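Local coordinates for salicylic acid-binding protein 2 (Nicotiana tabacum, PDB 1XKL) that hydrolyses methyl salicylate to salicylic acid and methanol, releasing the active hormone that triggers systemic acquired resistance in plant innate immunity, at the interface of chains A and B and the interface of chains B and C. Residues are numbered along the deposited sequence; one frame, centred on the assembly and turned at random. Chains: chain A/B/C, salicylic acid-binding protein 2.

Chain B stands between its two neighbours, meeting chain A at contact 1 and chain C at contacts 2 and 3. Contact 1 is a two-fold pairing of helix 166-175 from each chain, with the 17-20 turn of chain A beside it. Measured between the centres of their C-alpha atoms, contact 1 is about 30 Å from contact 2 and about 34 Å from contact 3. Contacts 2 and 3, about 12 Å apart, belong to one interface and share helix 55-68 of chain C; residue 67 appears in both, as C:Glu67 and B:Glu67. The four-copy assembly may owe something to crystal packing.

Contact 1: the interface of chains A and B. Residues chain A 17-18, 21, 171, 175; chain B 167, 171, 174-175.
A:Leu175 and B:Leu175 meet end to end through their methyls at the centre of this two-fold pairing of alpha/beta-hydrolase subunits, where helix 166-175 of one chain faces its copy, a pairing that may not persist outside the crystal. A:Leu175 CD1 and B:Leu175 CD1 are tightly packed at 3.5 Å, and A:Leu175 CD2 lies 3.8 Å from B:Leu175 CD2. One helical turn back, A:Leu171 CD1 meets B:Leu171 CD2 at 4.0 Å. Within chain A, A:Leu175 CD1 also sits over the middle of one face of the A:Trp18 indole, so this methyl touches both its own chain's ring and the partner's leucine. A:Trp18 belongs to the 3-10 turn 17-20; its CB methylene and the CG-CD1 edge of its indole meet B:Leu175 CD2, A:Trp18 CB at 3.9 Å. Farther out, A:Tyr21 lies alongside B:Leu171, both pointing the same way. Its CG is wedged between its own backbone N and carbonyl carbon (chi1 82°), which turns one ring face to the leucine branch, with B:Leu171 CD2 over the rim and B:Leu171 CD1 3.8 Å from A:Tyr21 CG. At the polar margin, the carbonyl O of B:Glu167 approaches A:Tyr21 CD1 at 3.4 Å, while the glutamate side chain crosses the tyrosine at about a right angle. B:Ser174 turns its hydroxyl back onto its own helix: OG donates to B:Leu171 O at 2.9 Å, tilted 32° from the carbonyl plane, and lies against A:Trp18 CA.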
ATOM      1  N   GLY A  17     -22.524  15.325  11.412  1.00 14.87           N
ATOM      2  CA  GLY A  17     -23.721  16.055  11.027  1.00 15.34           C
ATOM      3  C   GLY A  17     -24.516  15.326   9.960  1.00 15.29           C
ATOM      4  O   GLY A  17     -25.742  15.428   9.894  1.00 15.76           O
ATOM      5  N   TRP A  18     -23.814  14.572   9.122  1.00 15.65           N
ATOM      6  CA  TRP A  18     -24.460  13.832   8.054  1.00 14.57           C
ATOM      7  C   TRP A  18     -25.583  12.907   8.533  1.00 17.22           C
ATOM      8  O   TRP A  18     -26.539  12.668   7.796  1.00 15.71           O
ATOM      9  CB  TRP A  18     -23.435  12.996   7.297  1.00 14.08           C
ATOM     10  CG  TRP A  18     -22.712  11.996   8.145  1.00 14.17           C
ATOM     11  CD1 TRP A  18     -21.499  12.160   8.756  1.00 14.70           C
ATOM     12  CD2 TRP A  18     -23.124  10.654   8.431  1.00 14.75           C
ATOM     13  NE1 TRP A  18     -21.126  10.998   9.395  1.00 15.61           N
ATOM     14  CE2 TRP A  18     -22.106  10.058   9.211  1.00 15.20           C
ATOM     15  CE3 TRP A  18     -24.253   9.895   8.101  1.00 15.38           C
ATOM     16  CZ2 TRP A  18     -22.182   8.739   9.664  1.00 14.20           C
ATOM     17  CZ3 TRP A  18     -24.334   8.582   8.551  1.00 14.76           C
ATOM     18  CH2 TRP A  18     -23.300   8.015   9.325  1.00 13.98           C
ATOM     19  N   TYR A  21     -29.221  13.931   8.014  1.00 14.66           N
ATOM     20  CA  TYR A  21     -29.677  14.333   6.679  1.00 16.33           C
ATOM     21  C   TYR A  21     -31.158  14.111   6.367  1.00 15.60           C
ATOM     22  O   TYR A  21     -31.741  14.868   5.588  1.00 15.18           O
ATOM     23  CB  TYR A  21     -28.798  13.694   5.591  1.00 14.87           C
ATOM     24  CG  TYR A  21     -29.151  12.276   5.215  1.00 16.15           C
ATOM     25  CD1 TYR A  21     -29.773  11.988   3.998  1.00 15.38           C
ATOM     26  CD2 TYR A  21     -28.838  11.216   6.060  1.00 15.46           C
ATOM     27  CE1 TYR A  21     -30.072  10.676   3.628  1.00 13.48           C
ATOM     28  CE2 TYR A  21     -29.134   9.902   5.704  1.00 14.76           C
ATOM     29  CZ  TYR A  21     -29.748   9.641   4.484  1.00 16.27           C
ATOM     30  OH  TYR A  21     -30.013   8.335   4.138  1.00 18.02           O
ATOM     31  N   LEU A 171     -24.258   3.763   3.977  1.00 13.10           N
ATOM     32  CA  LEU A 171     -23.853   5.137   4.197  1.00 13.30           C
ATOM     33  C   LEU A 171     -23.021   5.244   5.474  1.00 14.56           C
ATOM     34  O   LEU A 171     -21.911   5.794   5.462  1.00 12.16           O
ATOM     35  CB  LEU A 171     -25.094   6.027   4.282  1.00 13.81           C
ATOM     36  CG  LEU A 171     -24.901   7.523   4.537  1.00 15.09           C
ATOM     37  CD1 LEU A 171     -24.126   8.160   3.401  1.00 15.10           C
ATOM     38  CD2 LEU A 171     -26.270   8.183   4.687  1.00 14.40           C
ATOM     39  N   LEU A 175     -18.804   6.313   6.312  1.00 14.65           N
ATOM     40  CA  LEU A 175     -18.550   7.594   6.966  1.00 12.66           C
ATOM     41  C   LEU A 175     -18.129   7.538   8.426  1.00 12.27           C
ATOM     42  O   LEU A 175     -17.619   8.527   8.954  1.00 12.81           O
ATOM     43  CB  LEU A 175     -19.781   8.488   6.849  1.00 11.76           C
ATOM     44  CG  LEU A 175     -20.130   8.966   5.436  1.00 13.47           C
ATOM     45  CD1 LEU A 175     -21.479   9.687   5.450  1.00 11.47           C
ATOM     46  CD2 LEU A 175     -19.033   9.888   4.937  1.00 10.47           C
TER
ATOM     47  N   GLU B 167     -33.347  15.377   1.048  1.00 18.04           N
ATOM     48  CA  GLU B 167     -32.502  14.656   1.978  1.00 18.97           C
ATOM     49  C   GLU B 167     -31.116  14.520   1.363  1.00 19.01           C
ATOM     50  O   GLU B 167     -30.104  14.744   2.028  1.00 18.49           O
ATOM     51  CB  GLU B 167     -33.083  13.273   2.277  1.00 19.07           C
ATOM     52  CG  GLU B 167     -34.374  13.270   3.112  1.00 23.12           C
ATOM     53  CD  GLU B 167     -35.590  13.790   2.357  1.00 26.20           C
ATOM     54  OE1 GLU B 167     -35.683  13.534   1.137  1.00 26.23           O
ATOM     55  OE2 GLU B 167     -36.462  14.440   2.988  1.00 26.55           O
ATOM     56  N   LEU B 171     -27.560  15.850   2.701  1.00 13.32           N
ATOM     57  CA  LEU B 171     -26.444  14.943   2.901  1.00 14.61           C
ATOM     58  C   LEU B 171     -25.203  15.534   2.233  1.00 15.25           C
ATOM     59  O   LEU B 171     -24.136  15.604   2.835  1.00 14.31           O
ATOM     60  CB  LEU B 171     -26.757  13.575   2.306  1.00 14.78           C
ATOM     61  CG  LEU B 171     -25.712  12.475   2.511  1.00 15.70           C
ATOM     62  CD1 LEU B 171     -25.503  12.197   3.992  1.00 13.25           C
ATOM     63  CD2 LEU B 171     -26.176  11.213   1.793  1.00 15.81           C
ATOM     64  N   SER B 174     -23.528  18.544   3.988  1.00 16.99           N
ATOM     65  CA  SER B 174     -22.796  18.252   5.217  1.00 16.54           C
ATOM     66  C   SER B 174     -21.541  17.424   4.960  1.00 15.98           C
ATOM     67  O   SER B 174     -20.706  17.270   5.850  1.00 15.53           O
ATOM     68  CB  SER B 174     -23.689  17.496   6.191  1.00 14.45           C
ATOM     69  OG  SER B 174     -24.060  16.241   5.645  1.00 14.98           O
ATOM     70  N   LEU B 175     -21.408  16.898   3.746  1.00 14.54           N
ATOM     71  CA  LEU B 175     -20.266  16.053   3.415  1.00 15.37           C
ATOM     72  C   LEU B 175     -19.272  16.544   2.360  1.00 16.20           C
ATOM     73  O   LEU B 175     -18.126  16.080   2.340  1.00 16.74           O
ATOM     74  CB  LEU B 175     -20.774  14.667   3.015  1.00 13.25           C
ATOM     75  CG  LEU B 175     -21.371  13.827   4.143  1.00 13.10           C
ATOM     76  CD1 LEU B 175     -21.982  12.544   3.579  1.00  8.82           C
ATOM     77  CD2 LEU B 175     -20.274  13.498   5.150  1.00 11.03           C
TER

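Contact 2: the interface of chains B and C. Residues chain B 54, 56, 191; chain C 67.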
ATOM      1  N   THR B  54      -0.808  16.625  -7.407  1.00 23.51           N
ATOM      2  CA  THR B  54      -1.051  15.990  -8.691  1.00 22.93           C
ATOM      3  C   THR B  54      -2.278  15.096  -8.677  1.00 21.76           C
ATOM      4  O   THR B  54      -2.790  14.729  -7.619  1.00 20.77           O
ATOM      5  CB  THR B  54       0.134  15.107  -9.100  1.00 22.58           C
ATOM      6  OG1 THR B  54       0.308  14.080  -8.115  1.00 25.74           O
ATOM      7  CG2 THR B  54       1.411  15.932  -9.202  1.00 20.48           C
ATOM      8  N   TYR B  56      -2.286  12.105  -9.454  1.00 18.82           N
ATOM      9  CA  TYR B  56      -1.889  10.816  -8.896  1.00 18.06           C
ATOM     10  C   TYR B  56      -2.060  10.792  -7.381  1.00 17.50           C
ATOM     11  O   TYR B  56      -2.493   9.787  -6.817  1.00 18.88           O
ATOM     12  CB  TYR B  56      -0.436  10.492  -9.242  1.00 21.22           C
ATOM     13  CG  TYR B  56       0.081   9.269  -8.516  1.00 21.22           C
ATOM     14  CD1 TYR B  56       0.691   9.379  -7.264  1.00 24.90           C
ATOM     15  CD2 TYR B  56      -0.056   8.002  -9.068  1.00 23.60           C
ATOM     16  CE1 TYR B  56       1.155   8.254  -6.581  1.00 24.08           C
ATOM     17  CE2 TYR B  56       0.401   6.870  -8.394  1.00 25.82           C
ATOM     18  CZ  TYR B  56       1.005   7.005  -7.157  1.00 24.63           C
ATOM     19  OH  TYR B  56       1.455   5.883  -6.504  1.00 27.60           O
ATOM     20  N   TYR B 191      -0.431  11.176 -18.787  1.00 21.42           N
ATOM     21  CA  TYR B 191      -1.050  10.071 -18.067  1.00 20.15           C
ATOM     22  C   TYR B 191      -1.634   8.926 -18.876  1.00 19.70           C
ATOM     23  O   TYR B 191      -1.672   7.790 -18.402  1.00 22.04           O
ATOM     24  CB  TYR B 191      -2.179  10.593 -17.177  1.00 20.92           C
ATOM     25  CG  TYR B 191      -1.736  11.348 -15.956  1.00 20.06           C
ATOM     26  CD1 TYR B 191      -2.114  12.671 -15.765  1.00 18.90           C
ATOM     27  CD2 TYR B 191      -0.979  10.727 -14.966  1.00 19.86           C
ATOM     28  CE1 TYR B 191      -1.755  13.361 -14.620  1.00 20.40           C
ATOM     29  CE2 TYR B 191      -0.616  11.406 -13.814  1.00 21.70           C
ATOM     30  CZ  TYR B 191      -1.009  12.722 -13.645  1.00 21.22           C
ATOM     31  OH  TYR B 191      -0.681  13.389 -12.482  1.00 21.55           O
TER
ATOM     32  N   GLU C  67       6.345   8.423  -9.494  1.00 23.86           N
ATOM     33  CA  GLU C  67       5.115   9.025  -8.967  1.00 28.73           C
ATOM     34  C   GLU C  67       5.091   9.176  -7.444  1.00 31.61           C
ATOM     35  O   GLU C  67       4.287   9.938  -6.904  1.00 35.10           O
ATOM     36  CB  GLU C  67       3.896   8.202  -9.394  1.00 28.65           C
ATOM     37  CG  GLU C  67       3.152   8.748 -10.600  1.00 34.12           C
ATOM     38  CD  GLU C  67       2.794  10.221 -10.448  1.00 34.19           C
ATOM     39  OE1 GLU C  67       2.670  10.700  -9.295  1.00 37.10           O
ATOM     40  OE2 GLU C  67       2.635  10.896 -11.487  1.00 33.11           O
TER
HETATM   41  O   HOH W   1       2.595  13.013  -7.613  1.00 33.80           O
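C:Glu67 lays its side chain across one face of the B:Tyr56 ring, the two running past each other in opposite directions. The packed part is this face: C:Glu67 CB stands 3.7 Å above the ring plane, over its centre, while CG approaches B:Tyr56 CD2 at 3.6 Å. A bend at chi2 (-52°) carries the carboxylate back toward the root of the tyrosine, where C:Glu67 CD lies 3.5 Å from B:Tyr56 CB. Oxygen OE1 comes near the CB-CG-CD1 end of the tyrosine, with ring and carboxylate planes 28° apart. With CG opposite the backbone N (chi1 171°), the B:Tyr56 ring swings out from the start of helix 55-67 to present a face to the glutamate. Beyond the carboxylate oxygens the contact is looser and hydrated. There B:Thr54, in the loop leading into that helix, does not touch C:Glu67; a water bridges them, 2.6 Å from B:Thr54 OG1 and 2.9 Å from C:Glu67 OE1. B:Tyr191 is a distant neighbour, its CE2 edge atom 4.0 Å from C:Glu67 OE2, with its side chain crossing the glutamate at about a right angle. OE1 thus lies near the tyrosine and also holds one end of the water bridge. In this methyl salicylate esterase the centre of the patch lies about 16 Å from the catalytic B:Ser81, and its apparent role is to seat the end of one subunit's helix 55-68 on its neighbour, in an association that may be confined to the crystal.

Contact 3: the interface of chains B and C. Residues chain B 67, 93-94; chain C 60, 64.
B:Lys93 reaches across to C:Glu64, joining two copies of the alpha/beta-hydrolase fold at the interface of chains B and C, which may reflect crystal packing. The lysine ends helix 83-93, which follows the nucleophile Ser81 in sequence. From CB the chain sets out opposite the backbone N (chi1 -169°) and stays extended to its tip, so the terminal amine NZ is carried away from its own helix. CB continues into CG, which rests over the rim of one face of its neighbour B:Tyr94, 3.6 Å above the ring plane. From the other chain, C:Leu60 CD1 approaches B:Lys93 CG at 4.2 Å, its side chain crossing the lysine obliquely. CD carries the chain onward to B:Lys93 CE, which packs against C:Glu64 CG at 3.6 Å. At the tip, B:Lys93 NZ donates to C:Glu64 OE1 at 2.6 Å in a hydrogen bond that is also a salt bridge. The acceptor uses its anti lone pair, pointing away from the other carboxylate oxygen, and the two side chains cross at about a right angle. A second carboxylate borders the bridge: B:Glu67 OE2 lies 4.2 Å from C:Glu64 OE1, and the nearby, presumably charged amine probably offsets some of the repulsion between these like charges. Within chain B, B:Tyr94 OH donates to B:Glu67 OE2 at 2.9 Å, meeting it on the anti side and 26° out of the carboxylate plane, which helps to fix that acid beside the bridge.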
ATOM      1  N   GLU B  67      -3.751  -2.419  -6.821  1.00 19.87           N
ATOM      2  CA  GLU B  67      -2.535  -3.164  -6.489  1.00 22.05           C
ATOM      3  C   GLU B  67      -2.814  -4.349  -5.568  1.00 24.10           C
ATOM      4  O   GLU B  67      -2.109  -5.360  -5.619  1.00 23.06           O
ATOM      5  CB  GLU B  67      -1.513  -2.227  -5.826  1.00 22.51           C
ATOM      6  CG  GLU B  67      -0.191  -2.896  -5.416  1.00 25.55           C
ATOM      7  CD  GLU B  67       0.655  -3.321  -6.600  1.00 27.87           C
ATOM      8  OE1 GLU B  67       1.704  -3.973  -6.384  1.00 30.16           O
ATOM      9  OE2 GLU B  67       0.284  -3.006  -7.752  1.00 27.63           O
ATOM     10  N   LYS B  93      -2.245   2.099 -15.577  1.00 17.65           N
ATOM     11  CA  LYS B  93      -1.364   1.220 -14.802  1.00 15.93           C
ATOM     12  C   LYS B  93      -1.761  -0.251 -14.826  1.00 16.20           C
ATOM     13  O   LYS B  93      -0.912  -1.119 -15.026  1.00 15.10           O
ATOM     14  CB  LYS B  93      -1.271   1.710 -13.351  1.00 18.01           C
ATOM     15  CG  LYS B  93      -0.180   1.031 -12.533  1.00 17.85           C
ATOM     16  CD  LYS B  93       0.053   1.740 -11.204  1.00 19.99           C
ATOM     17  CE  LYS B  93       1.149   1.028 -10.399  1.00 22.48           C
ATOM     18  NZ  LYS B  93       1.468   1.705  -9.102  1.00 23.61           N
ATOM     19  N   TYR B  94      -3.049  -0.533 -14.644  1.00 16.61           N
ATOM     20  CA  TYR B  94      -3.523  -1.917 -14.610  1.00 17.79           C
ATOM     21  C   TYR B  94      -4.554  -2.204 -15.694  1.00 17.73           C
ATOM     22  O   TYR B  94      -5.656  -2.654 -15.399  1.00 18.90           O
ATOM     23  CB  TYR B  94      -4.146  -2.211 -13.242  1.00 18.24           C
ATOM     24  CG  TYR B  94      -3.310  -1.775 -12.063  1.00 18.85           C
ATOM     25  CD1 TYR B  94      -2.319  -2.603 -11.541  1.00 21.37           C
ATOM     26  CD2 TYR B  94      -3.527  -0.541 -11.451  1.00 18.94           C
ATOM     27  CE1 TYR B  94      -1.569  -2.217 -10.431  1.00 21.23           C
ATOM     28  CE2 TYR B  94      -2.783  -0.144 -10.339  1.00 19.40           C
ATOM     29  CZ  TYR B  94      -1.810  -0.986  -9.834  1.00 21.14           C
ATOM     30  OH  TYR B  94      -1.093  -0.612  -8.723  1.00 23.31           O
TER
ATOM     31  N   LEU C  60       7.315  -0.871 -14.859  1.00 12.23           N
ATOM     32  CA  LEU C  60       6.317  -0.513 -13.855  1.00 14.39           C
ATOM     33  C   LEU C  60       6.911  -0.083 -12.512  1.00 13.30           C
ATOM     34  O   LEU C  60       6.566   0.978 -11.993  1.00 14.40           O
ATOM     35  CB  LEU C  60       5.331  -1.680 -13.670  1.00 17.31           C
ATOM     36  CG  LEU C  60       3.877  -1.339 -13.330  1.00 20.23           C
ATOM     37  CD1 LEU C  60       3.301  -0.373 -14.373  1.00 23.39           C
ATOM     38  CD2 LEU C  60       3.052  -2.618 -13.306  1.00 21.68           C
ATOM     39  N   GLU C  64       6.348   3.644 -10.774  1.00 19.43           N
ATOM     40  CA  GLU C  64       5.732   3.835  -9.463  1.00 20.62           C
ATOM     41  C   GLU C  64       6.645   4.706  -8.602  1.00 19.61           C
ATOM     42  O   GLU C  64       6.176   5.573  -7.861  1.00 19.65           O
ATOM     43  CB  GLU C  64       5.501   2.490  -8.773  1.00 22.05           C
ATOM     44  CG  GLU C  64       4.567   1.571  -9.532  1.00 26.45           C
ATOM     45  CD  GLU C  64       4.377   0.233  -8.839  1.00 31.37           C
ATOM     46  OE1 GLU C  64       3.239  -0.071  -8.427  1.00 28.71           O
ATOM     47  OE2 GLU C  64       5.374  -0.516  -8.706  1.00 38.40           O
TER